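Local structure of AztD protein (Citrobacter koseri, 6CMK) at residues H302-P307 against F312-T317; L322-V327 against I332-R337; G273-G276 against I280-V283; V338-S343 against P367-I372. The protein acts as a periplasmic zinc chaperone that hands a zinc ion directly to the solute-binding protein AztC of the AztABCD transport system. All coordinates share one frame; numbering follows the deposited sequence. Where two conformers were deposited one is given.

Overall arrangement
All four contacts belong to a beta propeller of mostly four-stranded antiparallel blades. Contacts 1 and 2 lie in one blade and share its middle: strands 312-317 and 321-326 are neighbours, so the two hairpins run on as one sheet, their centres about 9 Å apart. Contact 3 sits in the preceding blade and packs Ile-280 and Gly-273 against Phe-303 of contact 1. Contacts 1 and 3 are buried, nearer the zinc sites, and rely on backbone bonds and apolar packing, with one buried Tyr-Asp bond in contact 1. Contact 2, on the outer hairpin, adds amide and hydroxyl bonds. Contact 4 joins loops of successive blades at the surface, through a tyrosine hydroxyl and a weak salt bridge.

Contact 1: H302-P307 against F312-T317; sequences HFVVDP and FAYVFT
Asp-306 OD2 is gripped by two groups at the hairpin end: Tyr-314 OH donates to it at 2.6 Å, and OD2 receives the bond on its anti lone pair, away from OD1, while Arg-309 adds a salt bridge. The carboxylate oxygen lies at the edge of the tyrosine ring, in its plane, while the carboxylate is turned 51° from that ring. Swinging CG of Asp-306 opposite its own N (chi1 -169°) carries the acid across to the second strand, where CB packs 3.6 Å from Tyr-314 CE2. With OD1 taking the N-H of Val-308, both oxygens of this buried acid have donors, which would probably keep it ionised. Strands 300-305 and 312-317 form the innermost antiparallel hairpin of a four-stranded propeller blade. Val-304 and Tyr-314 are a hydrogen-bonded pair, the bond from Tyr-314 N to Val-304 O being 2.8 Å long and almost straight at 173°. His-302 and Phe-316 pair likewise, though His-302 N to Phe-316 O is weak. On the other face, Phe-303 CB meets Val-315 CG2 at 4.0 Å, and small Ala-313 fits beside Val-305, its non-hydrogen-bonded partner, its CB 3.9 Å from Val-305 CA. Beta-branched valines suit these extended backbones. The Phe-303 side chain, about 12 Å from a bound zinc, leads off toward Gly-273 and Ile-280 of the preceding blade, and Arg-300 of its own strand makes a cation-pi contact with its ring.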
loop_
_atom_site.group_PDB
_atom_site.type_symbol
_atom_site.label_atom_id
_atom_site.label_comp_id
_atom_site.label_asym_id
_atom_site.label_seq_id
_atom_site.Cartn_x
_atom_site.Cartn_y
_atom_site.Cartn_z
ATOM N N HIS B 302 -11.925 -6.454 24.346
ATOM C CA HIS B 302 -11.234 -5.706 23.301
ATOM C C HIS B 302 -11.245 -6.522 22.016
ATOM O O HIS B 302 -11.382 -7.742 22.051
ATOM C CB HIS B 302 -9.792 -5.395 23.725
ATOM C CG HIS B 302 -9.104 -4.395 22.851
ATOM N ND1 HIS B 302 -7.850 -4.609 22.319
ATOM C CD2 HIS B 302 -9.502 -3.177 22.411
ATOM C CE1 HIS B 302 -7.499 -3.553 21.600
ATOM N NE2 HIS B 302 -8.486 -2.672 21.641
ATOM N N PHE B 303 -11.117 -5.846 20.875
ATOM C CA PHE B 303 -10.861 -6.582 19.646
ATOM C C PHE B 303 -9.990 -5.754 18.706
ATOM O O PHE B 303 -9.899 -4.528 18.822
ATOM C CB PHE B 303 -12.161 -7.073 18.960
ATOM C CG PHE B 303 -13.260 -6.029 18.737
ATOM C CD1 PHE B 303 -13.038 -4.663 18.775
ATOM C CD2 PHE B 303 -14.554 -6.482 18.489
ATOM C CE1 PHE B 303 -14.087 -3.770 18.552
ATOM C CE2 PHE B 303 -15.598 -5.609 18.271
ATOM C CZ PHE B 303 -15.367 -4.249 18.299
ATOM N N VAL B 304 -9.292 -6.466 17.813
ATOM C CA VAL B 304 -8.439 -5.851 16.794
ATOM C C VAL B 304 -8.416 -6.771 15.586
ATOM O O VAL B 304 -8.660 -7.976 15.692
ATOM C CB VAL B 304 -6.976 -5.606 17.254
ATOM C CG1 VAL B 304 -6.890 -4.755 18.522
ATOM C CG2 VAL B 304 -6.224 -6.935 17.448
ATOM N N VAL B 305 -8.079 -6.203 14.420
ATOM C CA VAL B 305 -7.902 -7.019 13.227
ATOM C C VAL B 305 -6.436 -7.422 13.112
ATOM O O VAL B 305 -5.536 -6.812 13.694
ATOM C CB VAL B 305 -8.385 -6.305 11.937
ATOM C CG1 VAL B 305 -9.823 -5.812 12.096
ATOM C CG2 VAL B 305 -7.447 -5.161 11.535
ATOM N N ASP B 306 -6.189 -8.485 12.359
ATOM C CA ASP B 306 -4.825 -8.865 12.026
ATOM C C ASP B 306 -4.476 -8.181 10.712
ATOM O O ASP B 306 -5.096 -8.494 9.684
ATOM C CB ASP B 306 -4.687 -10.373 11.906
ATOM C CG ASP B 306 -3.229 -10.829 11.827
ATOM O OD1 ASP B 306 -2.426 -10.193 11.104
ATOM O OD2 ASP B 306 -2.891 -11.843 12.476
ATOM N N PRO B 307 -3.549 -7.221 10.703
ATOM C CA PRO B 307 -3.239 -6.502 9.459
ATOM C C PRO B 307 -2.423 -7.314 8.480
ATOM O O PRO B 307 -2.434 -7.002 7.282
ATOM C CB PRO B 307 -2.447 -5.285 9.953
ATOM C CG PRO B 307 -1.818 -5.736 11.229
ATOM C CD PRO B 307 -2.768 -6.720 11.847
ATOM N N PHE B 312 -8.142 -12.947 9.448
ATOM C CA PHE B 312 -8.307 -13.133 10.884
ATOM C C PHE B 312 -8.473 -11.805 11.614
ATOM O O PHE B 312 -7.937 -10.770 11.203
ATOM C CB PHE B 312 -7.118 -13.889 11.475
ATOM C CG PHE B 312 -7.063 -15.331 11.058
ATOM C CD1 PHE B 312 -8.082 -16.194 11.407
ATOM C CD2 PHE B 312 -6.005 -15.818 10.312
ATOM C CE1 PHE B 312 -8.054 -17.519 11.025
ATOM C CE2 PHE B 312 -5.967 -17.145 9.924
ATOM C CZ PHE B 312 -6.994 -17.996 10.282
ATOM N N ALA B 313 -9.226 -11.863 12.716
ATOM C CA ALA B 313 -9.261 -10.815 13.727
ATOM C C ALA B 313 -9.209 -11.498 15.087
ATOM O O ALA B 313 -9.311 -12.718 15.189
ATOM C CB ALA B 313 -10.512 -9.939 13.619
ATOM N N TYR B 314 -9.034 -10.711 16.138
ATOM C CA TYR B 314 -8.931 -11.265 17.484
ATOM C C TYR B 314 -9.847 -10.525 18.445
ATOM O O TYR B 314 -9.964 -9.306 18.386
ATOM C CB TYR B 314 -7.487 -11.199 18.004
ATOM C CG TYR B 314 -6.548 -11.795 17.011
ATOM C CD1 TYR B 314 -6.569 -13.156 16.753
ATOM C CD2 TYR B 314 -5.698 -10.995 16.274
ATOM C CE1 TYR B 314 -5.744 -13.697 15.798
ATOM C CE2 TYR B 314 -4.873 -11.524 15.324
ATOM C CZ TYR B 314 -4.893 -12.872 15.096
ATOM O OH TYR B 314 -4.066 -13.398 14.130
ATOM N N VAL B 315 -10.499 -11.283 19.324
ATOM C CA VAL B 315 -11.317 -10.725 20.397
ATOM C C VAL B 315 -10.790 -11.261 21.716
ATOM O O VAL B 315 -10.541 -12.466 21.846
ATOM C CB VAL B 315 -12.806 -11.080 20.244
ATOM C CG1 VAL B 315 -13.647 -10.230 21.200
ATOM C CG2 VAL B 315 -13.273 -10.915 18.820
ATOM N N PHE B 316 -10.618 -10.374 22.686
ATOM C CA PHE B 316 -10.275 -10.777 24.042
ATOM C C PHE B 316 -11.529 -10.690 24.900
ATOM O O PHE B 316 -12.272 -9.709 24.825
ATOM C CB PHE B 316 -9.177 -9.885 24.628
ATOM C CG PHE B 316 -8.534 -10.455 25.864
ATOM C CD1 PHE B 316 -9.028 -10.159 27.116
ATOM C CD2 PHE B 316 -7.445 -11.297 25.759
ATOM C CE1 PHE B 316 -8.443 -10.693 28.250
ATOM C CE2 PHE B 316 -6.854 -11.832 26.883
ATOM C CZ PHE B 316 -7.356 -11.530 28.132
ATOM N N THR B 317 -11.768 -11.721 25.709
ATOM C CA THR B 317 -12.982 -11.806 26.508
ATOM C C THR B 317 -12.629 -11.799 27.991
ATOM O O THR B 317 -11.485 -12.041 28.384
ATOM C CB THR B 317 -13.804 -13.062 26.146
ATOM O OG1 THR B 317 -12.944 -14.203 26.008
ATOM C CG2 THR B 317 -14.572 -12.854 24.840
#

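Contact 2: L322-V327 against I332-R337; sequences LNQIDV and ISQSVR
Ile-325 and Ile-332 make the tight apolar part of this outer hairpin, CD1 of Ile-325 reaching CG1 of Ile-332 at 3.6 Å. Ile-325 bends back at its tip (chi2 -57°), which brings that methyl across to the neighbouring strand, and Ile-294 of the preceding blade closes over both residues. Next to them on this face, Ile-332 CG2 also rests on Asn-323 CB. Branched aliphatic residues suit a face that packs on Ile-294. Also on the isoleucine face, Ser-335 OG donates to OD1 of buried Asn-323 at 2.6 Å, while ND2 of Asn-323 bonds Val-315 O and Thr-317 OG1 of the next strand inward.

The opposite face carries Leu-322 and Val-336, covered by Phe-380, together with two glutamines. Strand 332-337 is the more open side and is polar. The extended chain of buried Gln-324 reaches across to it, and its OE1 accepts two bonds, from Ser-333 OG at 2.7 Å and from Gln-334 NE2 at 3.1 Å. The donors come from opposite faces of the acceptor amide, and the NE2 lies well above its plane, away from a lone pair, although OE1 itself sits in the amide plane of Gln-334. The two amides are turned 60° from each other. Main-chain bonds such as Leu-322 N to Val-336 O, 2.8 Å, hold the strands together. Gln-324 O takes Ser-333 N while Gln-324 N gives to Gln-334 O, consistent with a classic beta bulge.

Across this contact the side-chain bonds run between neutral amides and hydroxyls, and the paired grip on OE1 should fix how the Gln-324 amide is turned.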
loop_
_atom_site.group_PDB
_atom_site.type_symbol
_atom_site.label_atom_id
_atom_site.label_comp_id
_atom_site.label_asym_id
_atom_site.label_seq_id
_atom_site.Cartn_x
_atom_site.Cartn_y
_atom_site.Cartn_z
ATOM N N LEU B 322 -7.975 -15.217 24.676
ATOM C CA LEU B 322 -7.877 -14.599 23.365
ATOM C C LEU B 322 -8.565 -15.519 22.369
ATOM O O LEU B 322 -8.335 -16.732 22.389
ATOM C CB LEU B 322 -6.412 -14.383 22.988
ATOM C CG LEU B 322 -6.179 -13.663 21.653
ATOM C CD1 LEU B 322 -6.699 -12.243 21.698
ATOM C CD2 LEU B 322 -4.710 -13.682 21.293
ATOM N N ASN B 323 -9.436 -14.958 21.529
ATOM C CA ASN B 323 -10.218 -15.754 20.589
ATOM C C ASN B 323 -9.892 -15.334 19.163
ATOM O O ASN B 323 -9.918 -14.145 18.837
ATOM C CB ASN B 323 -11.721 -15.614 20.844
ATOM C CG ASN B 323 -12.097 -15.874 22.281
ATOM O OD1 ASN B 323 -12.477 -16.986 22.634
ATOM N ND2 ASN B 323 -12.014 -14.841 23.121
ATOM N N GLN B 324 -9.583 -16.313 18.329
ATOM C CA GLN B 324 -9.288 -16.091 16.919
ATOM C C GLN B 324 -10.592 -16.087 16.131
ATOM O O GLN B 324 -11.368 -17.048 16.198
ATOM C CB GLN B 324 -8.349 -17.188 16.419
ATOM C CG GLN B 324 -7.925 -17.044 14.975
ATOM C CD GLN B 324 -7.143 -18.255 14.502
ATOM O OE1 GLN B 324 -7.647 -19.379 14.510
ATOM N NE2 GLN B 324 -5.902 -18.031 14.104
ATOM N N ILE B 325 -10.844 -15.005 15.398
ATOM C CA ILE B 325 -12.011 -14.896 14.531
ATOM C C ILE B 325 -11.590 -15.192 13.101
ATOM O O ILE B 325 -10.772 -14.465 12.524
ATOM C CB ILE B 325 -12.648 -13.500 14.600
ATOM C CG1 ILE B 325 -12.978 -13.124 16.041
ATOM C CG2 ILE B 325 -13.883 -13.453 13.707
ATOM C CD1 ILE B 325 -13.882 -14.115 16.739
ATOM N N ASP B 326 -12.192 -16.226 12.518
ATOM C CA ASP B 326 -12.074 -16.502 11.084
ATOM C C ASP B 326 -13.178 -15.709 10.402
ATOM O O ASP B 326 -14.353 -16.083 10.453
ATOM C CB ASP B 326 -12.185 -17.996 10.811
ATOM C CG ASP B 326 -12.042 -18.339 9.340
ATOM O OD1 ASP B 326 -12.322 -17.479 8.476
ATOM O OD2 ASP B 326 -11.643 -19.485 9.047
ATOM N N VAL B 327 -12.794 -14.594 9.782
ATOM C CA VAL B 327 -13.765 -13.626 9.287
ATOM C C VAL B 327 -14.563 -14.195 8.120
ATOM O O VAL B 327 -15.769 -13.952 7.998
ATOM C CB VAL B 327 -13.045 -12.316 8.911
ATOM C CG1 VAL B 327 -14.010 -11.308 8.335
ATOM C CG2 VAL B 327 -12.365 -11.733 10.144
ATOM N N ILE B 332 -15.601 -18.210 15.595
ATOM C CA ILE B 332 -14.397 -18.337 16.411
ATOM C C ILE B 332 -13.735 -19.662 16.065
ATOM O O ILE B 332 -14.315 -20.731 16.291
ATOM C CB ILE B 332 -14.733 -18.276 17.906
ATOM C CG1 ILE B 332 -15.405 -16.946 18.248
ATOM C CG2 ILE B 332 -13.469 -18.480 18.746
ATOM C CD1 ILE B 332 -15.901 -16.863 19.670
ATOM N N SER B 333 -12.516 -19.601 15.535
ATOM C CA SER B 333 -11.832 -20.823 15.120
ATOM C C SER B 333 -11.028 -21.466 16.243
ATOM O O SER B 333 -10.847 -22.691 16.239
ATOM C CB SER B 333 -10.930 -20.539 13.914
ATOM O OG SER B 333 -10.315 -19.271 14.027
ATOM N N GLN B 334 -10.567 -20.689 17.218
ATOM C CA GLN B 334 -9.940 -21.268 18.400
ATOM C C GLN B 334 -9.775 -20.186 19.459
ATOM O O GLN B 334 -9.897 -18.990 19.181
ATOM C CB GLN B 334 -8.591 -21.901 18.068
ATOM C CG GLN B 334 -7.560 -20.931 17.533
ATOM C CD GLN B 334 -6.245 -21.605 17.208
ATOM O OE1 GLN B 334 -5.751 -22.426 17.976
ATOM N NE2 GLN B 334 -5.669 -21.260 16.068
ATOM N N SER B 335 -9.475 -20.636 20.680
ATOM C CA SER B 335 -9.310 -19.776 21.846
ATOM C C SER B 335 -8.140 -20.282 22.675
ATOM O O SER B 335 -7.847 -21.479 22.686
ATOM C CB SER B 335 -10.576 -19.752 22.713
ATOM O OG SER B 335 -11.706 -19.366 21.954
ATOM N N VAL B 336 -7.482 -19.367 23.381
ATOM C CA VAL B 336 -6.370 -19.711 24.261
ATOM C C VAL B 336 -6.404 -18.791 25.476
ATOM O O VAL B 336 -6.661 -17.590 25.352
ATOM C CB VAL B 336 -5.012 -19.615 23.526
ATOM C CG1 VAL B 336 -4.663 -18.169 23.179
ATOM C CG2 VAL B 336 -3.902 -20.240 24.360
ATOM N N ARG B 337 -6.148 -19.357 26.654
ATOM C CA ARG B 337 -6.088 -18.569 27.877
ATOM C C ARG B 337 -4.775 -17.797 27.932
ATOM O O ARG B 337 -3.699 -18.378 27.765
ATOM C CB ARG B 337 -6.222 -19.478 29.099
ATOM C CG ARG B 337 -6.219 -18.733 30.418
ATOM C CD ARG B 337 -6.778 -19.596 31.541
ATOM N NE ARG B 337 -8.220 -19.750 31.391
ATOM C CZ ARG B 337 -9.102 -18.802 31.695
ATOM N NH1 ARG B 337 -8.690 -17.634 32.178
ATOM N NH2 ARG B 337 -10.397 -19.021 31.519
#

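Contact 3: G273-G276 against I280-V283; sequences GNYG and IILV
Ile-280 opens the second strand against the backbone of Gly-273: its CA comes within 3.1 Å of Gly-273 O, a CA-H...O contact, and its CB lies 3.2 Å from the same oxygen. The rest of Ile-280 leads away from the hairpin to Ile-294 and to Phe-303 of the following blade, so a bulky branched residue suits this position between sheets. Ile-281 follows, and its backbone forms a pair of hydrogen bonds with Gly-273: Ile-281 N to Gly-273 O at 2.8 Å and Gly-273 N to Ile-281 O at 2.9 Å. Its side chain reaches the ring of Tyr-275, which the loop turns toward this strand. With CG1 between the backbone N and carbonyl carbon (chi1 49°), CG2 stands opposite the carbonyl carbon and lies over one face of the tyrosine ring in a CH-pi contact, 4.1 Å from the ring centroid and 24° off the normal. The methyl is displaced toward the rim, nearest CG at 3.8 Å, and CD1 touches the ring at CD1 of Tyr-275. The tyrosine is buried, yet its hydroxyl is satisfied by Pro-255 O. Gly-273, having no side chain, lets the Ile-281 chain lie close to the first strand. This antiparallel hairpin forms the middle two strands of a four-stranded propeller blade; Asn-274 at its end lies about 7 Å, side chain to side chain, from the zinc ligand His-216.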
loop_
_atom_site.group_PDB
_atom_site.type_symbol
_atom_site.label_atom_id
_atom_site.label_comp_id
_atom_site.label_asym_id
_atom_site.label_seq_id
_atom_site.Cartn_x
_atom_site.Cartn_y
_atom_site.Cartn_z
ATOM N N GLY B 273 -18.195 -5.062 14.629
ATOM C CA GLY B 273 -18.757 -4.234 15.671
ATOM C C GLY B 273 -19.135 -5.063 16.874
ATOM O O GLY B 273 -19.353 -6.273 16.763
ATOM N N ASN B 274 -19.211 -4.430 18.039
ATOM C CA ASN B 274 -19.929 -5.076 19.115
ATOM C C ASN B 274 -21.420 -5.090 18.779
ATOM O O ASN B 274 -21.878 -4.465 17.819
ATOM C CB ASN B 274 -19.637 -4.389 20.457
ATOM C CG ASN B 274 -20.197 -2.978 20.552
ATOM O OD1 ASN B 274 -20.344 -2.267 19.559
ATOM N ND2 ASN B 274 -20.495 -2.559 21.775
ATOM N N TYR B 275 -22.182 -5.852 19.556
ATOM C CA TYR B 275 -23.606 -5.998 19.289
ATOM C C TYR B 275 -24.249 -6.470 20.574
ATOM O O TYR B 275 -24.842 -7.549 20.633
ATOM C CB TYR B 275 -23.858 -6.973 18.129
ATOM C CG TYR B 275 -25.202 -6.771 17.457
ATOM C CD1 TYR B 275 -25.443 -5.652 16.672
ATOM C CD2 TYR B 275 -26.225 -7.699 17.606
ATOM C CE1 TYR B 275 -26.665 -5.453 16.061
ATOM C CE2 TYR B 275 -27.453 -7.513 16.998
ATOM C CZ TYR B 275 -27.670 -6.381 16.224
ATOM O OH TYR B 275 -28.887 -6.178 15.610
ATOM N N GLY B 276 -24.137 -5.649 21.602
ATOM C CA GLY B 276 -24.357 -6.089 22.950
ATOM C C GLY B 276 -23.039 -6.533 23.546
ATOM O O GLY B 276 -22.022 -6.650 22.856
ATOM N N ILE B 280 -20.600 -10.016 18.717
ATOM C CA ILE B 280 -20.030 -9.135 17.706
ATOM C C ILE B 280 -20.733 -9.415 16.388
ATOM O O ILE B 280 -21.330 -10.475 16.188
ATOM C CB ILE B 280 -18.497 -9.299 17.541
ATOM C CG1 ILE B 280 -18.122 -10.743 17.174
ATOM C CG2 ILE B 280 -17.776 -8.854 18.800
ATOM C CD1 ILE B 280 -16.621 -10.954 16.913
ATOM N N ILE B 281 -20.681 -8.436 15.487
ATOM C CA ILE B 281 -21.157 -8.640 14.126
ATOM C C ILE B 281 -20.013 -8.372 13.166
ATOM O O ILE B 281 -19.159 -7.507 13.393
ATOM C CB ILE B 281 -22.377 -7.770 13.743
ATOM C CG1 ILE B 281 -22.154 -6.301 14.105
ATOM C CG2 ILE B 281 -23.643 -8.329 14.373
ATOM C CD1 ILE B 281 -23.131 -5.370 13.406
ATOM N N LEU B 282 -20.013 -9.140 12.085
ATOM C CA LEU B 282 -19.084 -8.990 10.981
ATOM C C LEU B 282 -19.872 -8.421 9.814
ATOM O O LEU B 282 -20.956 -8.923 9.497
ATOM C CB LEU B 282 -18.463 -10.329 10.599
ATOM C CG LEU B 282 -17.419 -10.991 11.507
ATOM C CD1 LEU B 282 -17.882 -11.137 12.937
ATOM C CD2 LEU B 282 -17.106 -12.357 10.907
ATOM N N VAL B 283 -19.345 -7.371 9.196
ATOM C CA VAL B 283 -20.070 -6.632 8.172
ATOM C C VAL B 283 -19.208 -6.544 6.925
ATOM O O VAL B 283 -18.062 -6.091 6.994
ATOM C CB VAL B 283 -20.463 -5.219 8.643
ATOM C CG1 VAL B 283 -21.427 -4.593 7.657
ATOM C CG2 VAL B 283 -21.092 -5.280 10.035
#

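Contact 4: V338-S343 against P367-I372; sequences VTDPYS and PLKSKI. With EDO (1,2-ethanediol), chain L.
Tyr-342 and Leu-368 lie closest in backbone terms, yet their CA atoms are 9.6 Å apart: a loop without regular structure faces a 3-10 turn at residues 367-369, and no main-chain pairing joins them. The long tyrosine side chain spans the gap. Its hydroxyl accepts the N-H of Leu-368 at 3.2 Å, a nearly straight bond of 162°, and also bonds Asp-366 OD1. Pro-367 suits the first position of the turn because its ring holds phi near the -59° found here, and its CD packs 3.5 Å from Tyr-342 OH. The side chains of Tyr-342 and Leu-368 approach from opposite directions, Leu-368 CG lying 3.6 Å from Tyr-342 CE2, so aliphatic carbon packs at the hydroxyl end of the phenol. Farther out Lys-369, its chain bent at chi2 (-72°), brings NZ to Asp-340 OD2 at 3.4 Å, the two side chains crossing at about a right angle. This salt bridge is long and its hydrogen bond weak; a water links the same NZ to Asp-340 N. Within the loop, Thr-339 OG1 donates to Asp-340 O at 2.9 Å. Segment 338-343 leads from one blade's outer strand toward the next blade, where 367-372 holds the turn between strands 361-366 and 371-376 and the start of the latter. The buried phenol is the firmer anchor between them, while the exposed ion pair, shared with solvent, probably contributes less.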
loop_
_atom_site.group_PDB
_atom_site.type_symbol
_atom_site.label_atom_id
_atom_site.label_comp_id
_atom_site.label_asym_id
_atom_site.label_seq_id
_atom_site.Cartn_x
_atom_site.Cartn_y
_atom_site.Cartn_z
ATOM N N VAL B 338 -4.864 -16.486 28.173
ATOM C CA VAL B 338 -3.702 -15.610 28.202
ATOM C C VAL B 338 -3.505 -14.956 29.563
ATOM O O VAL B 338 -2.369 -14.839 30.037
ATOM C CB VAL B 338 -3.806 -14.537 27.098
ATOM C CG1 VAL B 338 -2.638 -13.552 27.184
ATOM C CG2 VAL B 338 -3.865 -15.214 25.739
ATOM N N THR B 339 -4.584 -14.496 30.201
ATOM C CA THR B 339 -4.506 -13.865 31.511
ATOM C C THR B 339 -5.498 -14.545 32.452
ATOM O O THR B 339 -6.325 -15.366 32.037
ATOM C CB THR B 339 -4.781 -12.349 31.422
ATOM O OG1 THR B 339 -6.142 -12.111 31.061
ATOM C CG2 THR B 339 -3.872 -11.661 30.387
ATOM N N ASP B 340 -5.395 -14.229 33.746
ATOM C CA ASP B 340 -6.503 -14.513 34.644
ATOM C C ASP B 340 -7.736 -13.752 34.167
ATOM O O ASP B 340 -7.621 -12.767 33.437
ATOM C CB ASP B 340 -6.175 -14.104 36.076
ATOM C CG ASP B 340 -5.235 -15.075 36.767
ATOM O OD1 ASP B 340 -5.342 -16.297 36.528
ATOM O OD2 ASP B 340 -4.392 -14.609 37.560
ATOM N N PRO B 341 -8.930 -14.178 34.578
ATOM C CA PRO B 341 -10.130 -13.427 34.202
ATOM C C PRO B 341 -10.042 -11.973 34.639
ATOM O O PRO B 341 -9.441 -11.638 35.663
ATOM C CB PRO B 341 -11.257 -14.162 34.936
ATOM C CG PRO B 341 -10.746 -15.528 35.149
ATOM C CD PRO B 341 -9.265 -15.379 35.364
ATOM N N TYR B 342 -10.640 -11.110 33.831
ATOM C CA TYR B 342 -10.912 -9.721 34.180
ATOM C C TYR B 342 -12.427 -9.529 34.104
ATOM O O TYR B 342 -12.925 -8.846 33.205
ATOM C CB TYR B 342 -10.185 -8.752 33.228
ATOM C CG TYR B 342 -8.699 -8.490 33.448
ATOM C CD1 TYR B 342 -7.726 -9.414 33.064
ATOM C CD2 TYR B 342 -8.266 -7.269 33.957
ATOM C CE1 TYR B 342 -6.364 -9.136 33.227
ATOM C CE2 TYR B 342 -6.919 -6.990 34.128
ATOM C CZ TYR B 342 -5.973 -7.921 33.762
ATOM O OH TYR B 342 -4.639 -7.609 33.931
ATOM N N SER B 343 -13.160 -10.169 35.017
ATOM C CA SER B 343 -14.618 -10.081 35.021
ATOM C C SER B 343 -15.052 -8.622 35.107
ATOM O O SER B 343 -14.713 -7.929 36.066
ATOM C CB SER B 343 -15.179 -10.877 36.200
ATOM O OG SER B 343 -16.590 -10.776 36.270
ATOM N N PRO B 367 -2.301 -5.611 32.418
ATOM C CA PRO B 367 -1.896 -4.469 33.259
ATOM C C PRO B 367 -1.680 -4.824 34.722
ATOM O O PRO B 367 -0.734 -4.318 35.332
ATOM C CB PRO B 367 -3.042 -3.460 33.070
ATOM C CG PRO B 367 -4.129 -4.175 32.333
ATOM C CD PRO B 367 -3.494 -5.316 31.606
ATOM N N LEU B 368 -2.512 -5.691 35.297
ATOM C CA LEU B 368 -2.375 -6.023 36.709
ATOM C C LEU B 368 -1.110 -6.818 37.007
ATOM O O LEU B 368 -0.717 -6.905 38.174
ATOM C CB LEU B 368 -3.604 -6.803 37.182
ATOM C CG LEU B 368 -4.935 -6.060 37.046
ATOM C CD1 LEU B 368 -6.048 -6.827 37.741
ATOM C CD2 LEU B 368 -4.842 -4.637 37.589
ATOM N N LYS B 369 -0.473 -7.410 35.995
ATOM C CA LYS B 369 0.759 -8.161 36.188
ATOM C C LYS B 369 1.982 -7.445 35.625
ATOM O O LYS B 369 3.080 -8.008 35.647
ATOM C CB LYS B 369 0.632 -9.546 35.558
ATOM C CG LYS B 369 -0.497 -10.395 36.123
ATOM C CD LYS B 369 -0.212 -10.888 37.535
ATOM C CE LYS B 369 -1.310 -11.828 38.014
ATOM N NZ LYS B 369 -1.380 -13.085 37.213
ATOM N N SER B 370 1.821 -6.224 35.125
ATOM C CA SER B 370 2.935 -5.444 34.598
ATOM C C SER B 370 3.698 -6.224 33.529
ATOM O O SER B 370 4.925 -6.307 33.549
ATOM C CB SER B 370 3.878 -5.019 35.723
ATOM O OG SER B 370 3.186 -4.343 36.754
ATOM N N LYS B 371 2.963 -6.799 32.577
ATOM C CA LYS B 371 3.620 -7.534 31.503
ATOM C C LYS B 371 2.765 -7.508 30.248
ATOM O O LYS B 371 1.586 -7.141 30.276
ATOM C CB LYS B 371 3.930 -8.982 31.915
ATOM C CG LYS B 371 2.718 -9.884 32.151
ATOM C CD LYS B 371 3.125 -11.275 32.699
ATOM C CE LYS B 371 3.824 -11.198 34.061
ATOM N NZ LYS B 371 4.370 -12.502 34.551
ATOM N N ILE B 372 3.406 -7.858 29.132
ATOM C CA ILE B 372 2.745 -8.101 27.859
ATOM C C ILE B 372 3.010 -9.550 27.489
ATOM O O ILE B 372 4.166 -9.984 27.491
ATOM C CB ILE B 372 3.273 -7.161 26.758
ATOM C CG1 ILE B 372 3.080 -5.700 27.173
ATOM C CG2 ILE B 372 2.599 -7.461 25.418
ATOM C CD1 ILE B 372 3.807 -4.710 26.276
HETATM C C1 EDO L . -1.876 -18.617 31.014
HETATM O O1 EDO L . -1.922 -19.999 30.640
HETATM C C2 EDO L . -2.671 -18.402 32.296
HETATM O O2 EDO L . -2.748 -17.002 32.585
HETATM O O HOH W 1 -3.241 -12.261 34.686
#